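Local coordinates for plasmodesmata-located protein 8 (Arabidopsis thaliana, PDB 6GRF) that probably modulates cell-to-cell trafficking at plasmodesmata, as a membrane protein carrying two cysteine-rich DUF26 domains in tandem on its extracellular side, at residues S99-G104 and Q206-Y211; D144-L149 and G188-L193; A168-D173 and A181-S186. One frame throughout, in Å; residues are numbered along the deposited sequence.

Contact 1: S99-G104 and Q206-Y211; sequences SLQLEG and QCYARY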
# COMPACT_ATOMS: atom_id res chain seq x y z
N SER A 99 -3.39 -7.55 -5.52
CA SER A 99 -2.75 -6.74 -4.51
C SER A 99 -3.47 -6.96 -3.17
O SER A 99 -4.65 -7.32 -3.13
CB SER A 99 -2.71 -5.30 -4.91
OG SER A 99 -4.03 -4.79 -5.01
N LEU A 100 -2.71 -6.78 -2.09
CA LEU A 100 -3.18 -7.02 -0.75
C LEU A 100 -2.48 -6.07 0.22
O LEU A 100 -1.25 -6.05 0.28
CB LEU A 100 -2.88 -8.47 -0.36
CG LEU A 100 -3.16 -8.79 1.10
CD1 LEU A 100 -4.66 -8.76 1.37
CD2 LEU A 100 -2.57 -10.13 1.49
N GLN A 101 -3.28 -5.36 1.00
CA GLN A 101 -2.80 -4.45 2.01
C GLN A 101 -3.28 -4.95 3.37
O GLN A 101 -4.49 -5.01 3.64
CB GLN A 101 -3.28 -3.04 1.67
CG GLN A 101 -2.84 -1.98 2.67
CD GLN A 101 -1.41 -1.54 2.52
OE1 GLN A 101 -0.60 -1.70 3.43
NE2 GLN A 101 -1.09 -0.95 1.38
N LEU A 102 -2.31 -5.38 4.19
CA LEU A 102 -2.50 -5.63 5.61
C LEU A 102 -2.00 -4.39 6.35
O LEU A 102 -1.32 -3.55 5.76
CB LEU A 102 -1.72 -6.88 6.02
CG LEU A 102 -2.02 -8.16 5.23
CD1 LEU A 102 -1.33 -9.36 5.86
CD2 LEU A 102 -3.52 -8.43 5.13
N GLU A 103 -2.31 -4.29 7.64
CA GLU A 103 -1.85 -3.14 8.43
C GLU A 103 -0.33 -2.97 8.28
O GLU A 103 0.16 -1.86 8.13
CB GLU A 103 -2.26 -3.29 9.89
CG GLU A 103 -1.79 -2.15 10.78
CD GLU A 103 -2.12 -0.75 10.26
OE1 GLU A 103 -3.29 -0.53 9.84
OE2 GLU A 103 -1.21 0.11 10.27
N GLY A 104 0.41 -4.08 8.30
CA GLY A 104 1.86 -4.06 8.35
C GLY A 104 2.55 -4.11 6.99
O GLY A 104 3.73 -3.83 6.91
N GLN A 206 0.56 3.48 -5.32
CA GLN A 206 1.99 3.52 -4.96
C GLN A 206 2.27 4.25 -3.63
O GLN A 206 3.44 4.44 -3.25
CB GLN A 206 2.77 4.16 -6.11
CG GLN A 206 2.74 3.36 -7.41
CD GLN A 206 3.88 2.38 -7.49
OE1 GLN A 206 4.19 1.67 -6.54
NE2 GLN A 206 4.55 2.36 -8.64
N CYS A 207 1.22 4.65 -2.90
CA CYS A 207 1.38 5.33 -1.61
C CYS A 207 0.07 5.29 -0.83
O CYS A 207 -0.97 4.90 -1.38
CB CYS A 207 1.82 6.78 -1.80
SG CYS A 207 0.62 7.83 -2.67
N TYR A 208 0.14 5.65 0.45
CA TYR A 208 -1.07 5.89 1.23
C TYR A 208 -0.80 6.91 2.35
O TYR A 208 0.33 7.23 2.68
CB TYR A 208 -1.63 4.59 1.80
CG TYR A 208 -0.85 3.94 2.90
CD1 TYR A 208 0.11 2.97 2.63
CD2 TYR A 208 -1.10 4.23 4.23
CE1 TYR A 208 0.79 2.32 3.65
CE2 TYR A 208 -0.41 3.62 5.26
CZ TYR A 208 0.54 2.65 4.97
OH TYR A 208 1.21 2.03 5.99
N ALA A 209 -1.90 7.40 2.92
CA ALA A 209 -1.89 8.39 3.96
C ALA A 209 -3.16 8.23 4.79
O ALA A 209 -4.23 7.94 4.25
CB ALA A 209 -1.80 9.76 3.34
N ARG A 210 -2.99 8.39 6.11
CA ARG A 210 -4.04 8.23 7.12
C ARG A 210 -3.92 9.39 8.10
O ARG A 210 -2.83 9.85 8.37
CB ARG A 210 -3.87 6.98 8.00
CG ARG A 210 -3.73 5.65 7.27
CD ARG A 210 -4.08 4.43 8.12
NE ARG A 210 -2.98 4.01 8.98
CZ ARG A 210 -2.76 4.48 10.20
NH1 ARG A 210 -3.62 5.34 10.73
NH2 ARG A 210 -1.70 4.10 10.89
N TYR A 211 -5.04 9.83 8.66
CA TYR A 211 -5.01 10.70 9.85
C TYR A 211 -6.13 10.25 10.79
O TYR A 211 -7.10 9.63 10.36
CB TYR A 211 -5.14 12.18 9.48
CG TYR A 211 -6.54 12.56 9.10
CD1 TYR A 211 -7.48 12.87 10.07
CD2 TYR A 211 -6.96 12.52 7.78
CE1 TYR A 211 -8.79 13.16 9.73
CE2 TYR A 211 -8.26 12.83 7.43
CZ TYR A 211 -9.18 13.15 8.41
OH TYR A 211 -10.46 13.45 8.06
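Gln-101 and Tyr-208 mark the nearest backbone approach of two strand segments that run in broadly the same direction but belong to different sheets, their CA atoms 10.5 Å apart. No backbone hydrogen bond spans such a gap, so side chains alone join 99-104 to 206-211, and they bury a modest 130 Å². Gln-101 points toward the facing strand, CG anti to its backbone N (chi1 179°), and brings its carboxamide obliquely against the ring of Tyr-208; its CD lies 4.6 Å from the Tyr-208 CE1 atom. Two residues on in each segment, Glu-103, just past the end of strand 98-102, and Arg-210 form a second, charged pair. The Glu-103 chain leaves its backbone extended and bends at chi2 (50°), which carries the carboxylate nearer to Arg-210. Arg-210 in turn bends at chi3, and the two chains cross at about a right angle, with the carboxylate and guanidinium planes 73° apart. Glu-103 OE2 and Arg-210 NH2 stand 4.1 Å apart, too far for a salt bridge, although the opposite charges would be expected to attract each other across this partly exposed end of the interface. The contact joins the first DUF26 domain to the second, sheet to sheet. Strand 98-102 lies between strands 8-13 and 105-110, and Gln-101 also rests on Ile-9 and Tyr-10. Strand 207-213 is the middle strand of the second sheet, where the Tyr-208 ring stacks with Tyr-203 of strand 199-204, while Cys-207 points away from 99-104 and is disulfide-bonded to Cys-182 of helix 176-193.

Contact 2: D144-L149 and G188-L193; sequences DVLSDL and GKLKNL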
# COMPACT_ATOMS: atom_id res chain seq x y z
N ASP A 144 -2.34 21.10 8.89
CA ASP A 144 -0.90 21.13 9.19
C ASP A 144 -0.30 19.72 9.10
O ASP A 144 0.80 19.54 8.61
CB ASP A 144 -0.61 21.73 10.57
CG ASP A 144 -1.07 23.16 10.75
OD1 ASP A 144 -1.06 23.92 9.77
OD2 ASP A 144 -1.43 23.50 11.88
N VAL A 145 -1.02 18.72 9.61
CA VAL A 145 -0.54 17.34 9.62
C VAL A 145 -0.40 16.82 8.17
O VAL A 145 0.63 16.28 7.81
CB VAL A 145 -1.46 16.46 10.48
CG1 VAL A 145 -1.35 14.98 10.14
CG2 VAL A 145 -1.18 16.68 11.95
N LEU A 146 -1.45 17.02 7.36
CA LEU A 146 -1.50 16.53 5.99
C LEU A 146 -0.45 17.25 5.14
O LEU A 146 0.15 16.64 4.26
CB LEU A 146 -2.91 16.73 5.42
CG LEU A 146 -3.99 15.82 5.99
CD1 LEU A 146 -5.30 16.04 5.27
CD2 LEU A 146 -3.59 14.35 5.92
N SER A 147 -0.21 18.53 5.44
CA SER A 147 0.80 19.28 4.73
C SER A 147 2.21 18.71 5.00
O SER A 147 3.07 18.67 4.11
CB SER A 147 0.73 20.74 5.07
OG SER A 147 1.88 21.39 4.58
N ASP A 148 2.44 18.29 6.25
CA ASP A 148 3.72 17.73 6.64
C ASP A 148 3.91 16.34 5.99
O ASP A 148 5.01 16.04 5.54
CB ASP A 148 3.82 17.66 8.16
CG ASP A 148 5.17 17.18 8.66
OD1 ASP A 148 6.18 17.45 7.99
OD2 ASP A 148 5.18 16.52 9.70
N LEU A 149 2.86 15.52 5.96
CA LEU A 149 2.87 14.17 5.35
C LEU A 149 3.29 14.27 3.87
O LEU A 149 4.11 13.47 3.40
CB LEU A 149 1.49 13.51 5.47
CG LEU A 149 1.02 13.12 6.87
CD1 LEU A 149 -0.27 12.30 6.80
CD2 LEU A 149 2.06 12.35 7.66
N GLY A 188 -5.10 15.33 -1.14
CA GLY A 188 -6.21 15.89 -1.88
C GLY A 188 -7.45 15.03 -1.72
O GLY A 188 -8.54 15.54 -1.51
N LYS A 189 -7.26 13.71 -1.80
CA LYS A 189 -8.35 12.76 -1.75
C LYS A 189 -8.93 12.70 -0.33
O LYS A 189 -10.13 12.58 -0.18
CB LYS A 189 -7.87 11.37 -2.16
CG LYS A 189 -7.58 11.20 -3.64
CD LYS A 189 -8.80 11.31 -4.50
CE LYS A 189 -8.58 10.70 -5.87
NZ LYS A 189 -9.75 10.98 -6.74
N LEU A 190 -8.06 12.72 0.68
CA LEU A 190 -8.49 12.70 2.07
C LEU A 190 -9.41 13.90 2.29
O LEU A 190 -10.49 13.76 2.82
CB LEU A 190 -7.29 12.70 3.02
CG LEU A 190 -6.63 11.34 3.27
CD1 LEU A 190 -5.26 11.48 3.92
CD2 LEU A 190 -7.51 10.44 4.12
N LYS A 191 -9.00 15.06 1.77
CA LYS A 191 -9.75 16.30 1.96
C LYS A 191 -11.08 16.22 1.21
O LYS A 191 -12.09 16.64 1.73
CB LYS A 191 -8.94 17.51 1.50
CG LYS A 191 -7.76 17.89 2.39
CD LYS A 191 -6.78 18.80 1.68
CE LYS A 191 -5.45 18.94 2.39
NZ LYS A 191 -5.51 19.95 3.47
N ASN A 192 -11.08 15.67 -0.00
CA ASN A 192 -12.22 15.87 -0.91
C ASN A 192 -13.25 14.75 -0.72
O ASN A 192 -14.44 14.99 -0.90
CB ASN A 192 -11.72 16.16 -2.33
CG ASN A 192 -11.16 17.58 -2.45
OD1 ASN A 192 -11.92 18.56 -2.46
ND2 ASN A 192 -9.84 17.72 -2.47
N LEU A 193 -12.82 13.56 -0.27
CA LEU A 193 -13.75 12.42 -0.04
C LEU A 193 -14.21 12.35 1.43
O LEU A 193 -15.30 11.85 1.70
CB LEU A 193 -13.06 11.12 -0.44
CG LEU A 193 -12.61 11.02 -1.90
CD1 LEU A 193 -11.80 9.75 -2.13
CD2 LEU A 193 -13.79 11.07 -2.85
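Leu-146 and Leu-190 supply the apolar core of this helix-helix contact, with Leu-146 CD2 3.9 Å from Leu-190 CD1. The two chains cross obliquely, and both have CG anti to the carbonyl carbon (chi1 -71° and -82°), bringing one methyl of each into contact. The other methyl of Leu-146 serves a second neighbour: its CD1 lies 4.1 Å from CE of Lys-191, tip to tip, so aliphatic carbon extends the apolar patch toward the partly exposed Lys-191. Of the polar interactions, one joins the helices and one lies within helix 176-193. The ammonium of Lys-191 forms a salt bridge to Asp-143, on the same helix as Leu-146, and thereby adds an ionic tie between the two helices. Inside helix 176-193, near its C-terminal end, Asn-192 ND2 donates to Gly-188 O at 2.7 Å. The same oxygen accepts from Asn-192 N at 3.0 Å, the two donors arriving from opposite faces of its plane. Both helices lie on one face of the second domain's sheet: Leu-190 also packs on Ala-200 and Val-202 of strand 199-204 and on Ala-209 and Tyr-211 of strand 207-213, while Val-145 and Leu-149 reach strand 156-161.

Contact 3: A168-D173 and A181-S186; sequences AQCVGD and ACLAES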
# COMPACT_ATOMS: atom_id res chain seq x y z
N ALA A 168 1.93 8.59 6.62
CA ALA A 168 1.99 8.39 5.17
C ALA A 168 3.22 7.53 4.83
O ALA A 168 4.23 7.58 5.51
CB ALA A 168 2.03 9.70 4.44
N GLN A 169 3.07 6.77 3.74
CA GLN A 169 4.08 5.82 3.27
C GLN A 169 4.03 5.84 1.74
O GLN A 169 2.94 5.78 1.17
CB GLN A 169 3.78 4.44 3.88
CG GLN A 169 4.53 3.26 3.27
CD GLN A 169 5.72 2.82 4.10
OE1 GLN A 169 6.87 2.99 3.70
NE2 GLN A 169 5.45 2.27 5.27
N CYS A 170 5.20 6.01 1.12
CA CYS A 170 5.40 5.76 -0.32
C CYS A 170 5.99 4.37 -0.53
O CYS A 170 6.94 3.98 0.17
CB CYS A 170 6.34 6.77 -0.93
SG CYS A 170 5.53 8.36 -1.25
N VAL A 171 5.48 3.65 -1.54
CA VAL A 171 6.05 2.36 -1.91
C VAL A 171 7.43 2.61 -2.53
O VAL A 171 7.60 3.52 -3.29
CB VAL A 171 5.10 1.58 -2.84
CG1 VAL A 171 5.73 0.27 -3.30
CG2 VAL A 171 3.77 1.30 -2.16
N GLY A 172 8.38 1.74 -2.19
CA GLY A 172 9.82 1.94 -2.41
C GLY A 172 10.26 1.91 -3.88
O GLY A 172 11.43 2.09 -4.12
N ASP A 173 9.33 1.69 -4.83
CA ASP A 173 9.64 1.71 -6.26
C ASP A 173 9.55 3.13 -6.85
O ASP A 173 9.93 3.33 -7.99
CB ASP A 173 8.76 0.72 -7.05
CG ASP A 173 7.28 1.07 -7.18
OD1 ASP A 173 6.71 1.57 -6.20
OD2 ASP A 173 6.70 0.79 -8.25
N ALA A 181 4.35 13.65 -5.45
CA ALA A 181 3.14 13.78 -6.28
C ALA A 181 2.07 12.77 -5.84
O ALA A 181 0.89 13.09 -5.81
CB ALA A 181 3.50 13.60 -7.74
N CYS A 182 2.49 11.54 -5.51
CA CYS A 182 1.57 10.51 -5.08
C CYS A 182 0.90 10.93 -3.77
O CYS A 182 -0.32 10.84 -3.63
CB CYS A 182 2.29 9.17 -4.94
SG CYS A 182 1.19 7.75 -4.72
N LEU A 183 1.70 11.39 -2.80
CA LEU A 183 1.17 11.78 -1.49
C LEU A 183 0.31 13.05 -1.62
O LEU A 183 -0.70 13.16 -0.96
CB LEU A 183 2.31 11.98 -0.49
CG LEU A 183 2.97 10.68 -0.04
CD1 LEU A 183 4.15 10.94 0.87
CD2 LEU A 183 1.96 9.78 0.64
N ALA A 184 0.71 13.96 -2.51
CA ALA A 184 -0.08 15.17 -2.80
C ALA A 184 -1.49 14.75 -3.24
O ALA A 184 -2.47 15.29 -2.76
CB ALA A 184 0.58 16.03 -3.85
N GLU A 185 -1.59 13.75 -4.11
CA GLU A 185 -2.88 13.25 -4.55
C GLU A 185 -3.63 12.58 -3.39
O GLU A 185 -4.83 12.70 -3.31
CB GLU A 185 -2.70 12.29 -5.74
CG GLU A 185 -4.00 11.73 -6.29
CD GLU A 185 -4.87 12.73 -7.03
OE1 GLU A 185 -4.41 13.87 -7.23
OE2 GLU A 185 -6.00 12.35 -7.43
N SER A 186 -2.93 11.82 -2.53
CA SER A 186 -3.55 11.17 -1.37
C SER A 186 -4.28 12.18 -0.48
O SER A 186 -5.40 11.96 -0.06
CB SER A 186 -2.53 10.47 -0.52
OG SER A 186 -2.45 9.12 -0.89
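Leu-183 packs against Ala-168 and Cys-170 in a buried, apolar strand-on-helix contact, where helix 176-193 lies over strand 164-170 within the second DUF26 domain. The short axes of strand 168-170 and helix 181-186 come within 9.2 Å and run mostly antiparallel, at 142°, as expected for a chain that leaves the strand, turns and comes back along the sheet as a helix. Cys-170 and Leu-183 have the nearest CA atoms, 7.4 Å apart. Leu-183 carries the contact and divides its two methyls between Ala-168 and Cys-170, the residues on either side of Gln-169. With CG anti to the carbonyl carbon (chi1 -72°), the branch point is turned down toward the sheet. CD1 meets the sulfur of Cys-170, SG to CD1 being 3.6 Å, and CG of Leu-183 is almost as close to the same sulfur. CD2 reaches the other way, 3.8 Å from Ala-168 CB. Between these two, the outward-pointing Gln-169 contributes its backbone, its carbonyl O lying 4.2 Å from CD2 of Leu-183. The leucine thus spans three consecutive strand residues and also touches Thr-152 and Cys-207. No hydrogen bond crosses the contact; disulfides beside it tie the helix to the sheet. Cys-170 is bonded to Cys-179 at the start of the helix, and Cys-182, whose side chain points toward the strand, is bonded to Cys-207 on the adjacent strand. Cys-170, Cys-179 and Cys-182 are spaced as C-X8-C-X2-C, the signature cysteine motif of DUF26 (Gnk2-like) domains, in which disulfides tie the helix to the antiparallel sheet beneath it.

Contacts 2 and 3 share helix 176-193 and lie in the second domain, their centres about 12 Å apart; Leu-149 O comes 3.6 Å from Leu-183 CD1 where they meet. Contact 1 is on the other face of the same sheet and joins it to the first domain, its centre about 10 Å from that of contact 3 and 15 Å from that of contact 2. Segment 206-211 connects them: Tyr-211 packs on Leu-146 and Leu-190 of contact 2, the Cys-207 SG to Cys-182 SG disulfide (2.1 Å) joins contacts 1 and 3, and Gln-206 NE2 probably hydrogen-bonds Asp-173 OD2. Along the chain contact 3 nests inside contact 2, and contact 2 inside contact 1.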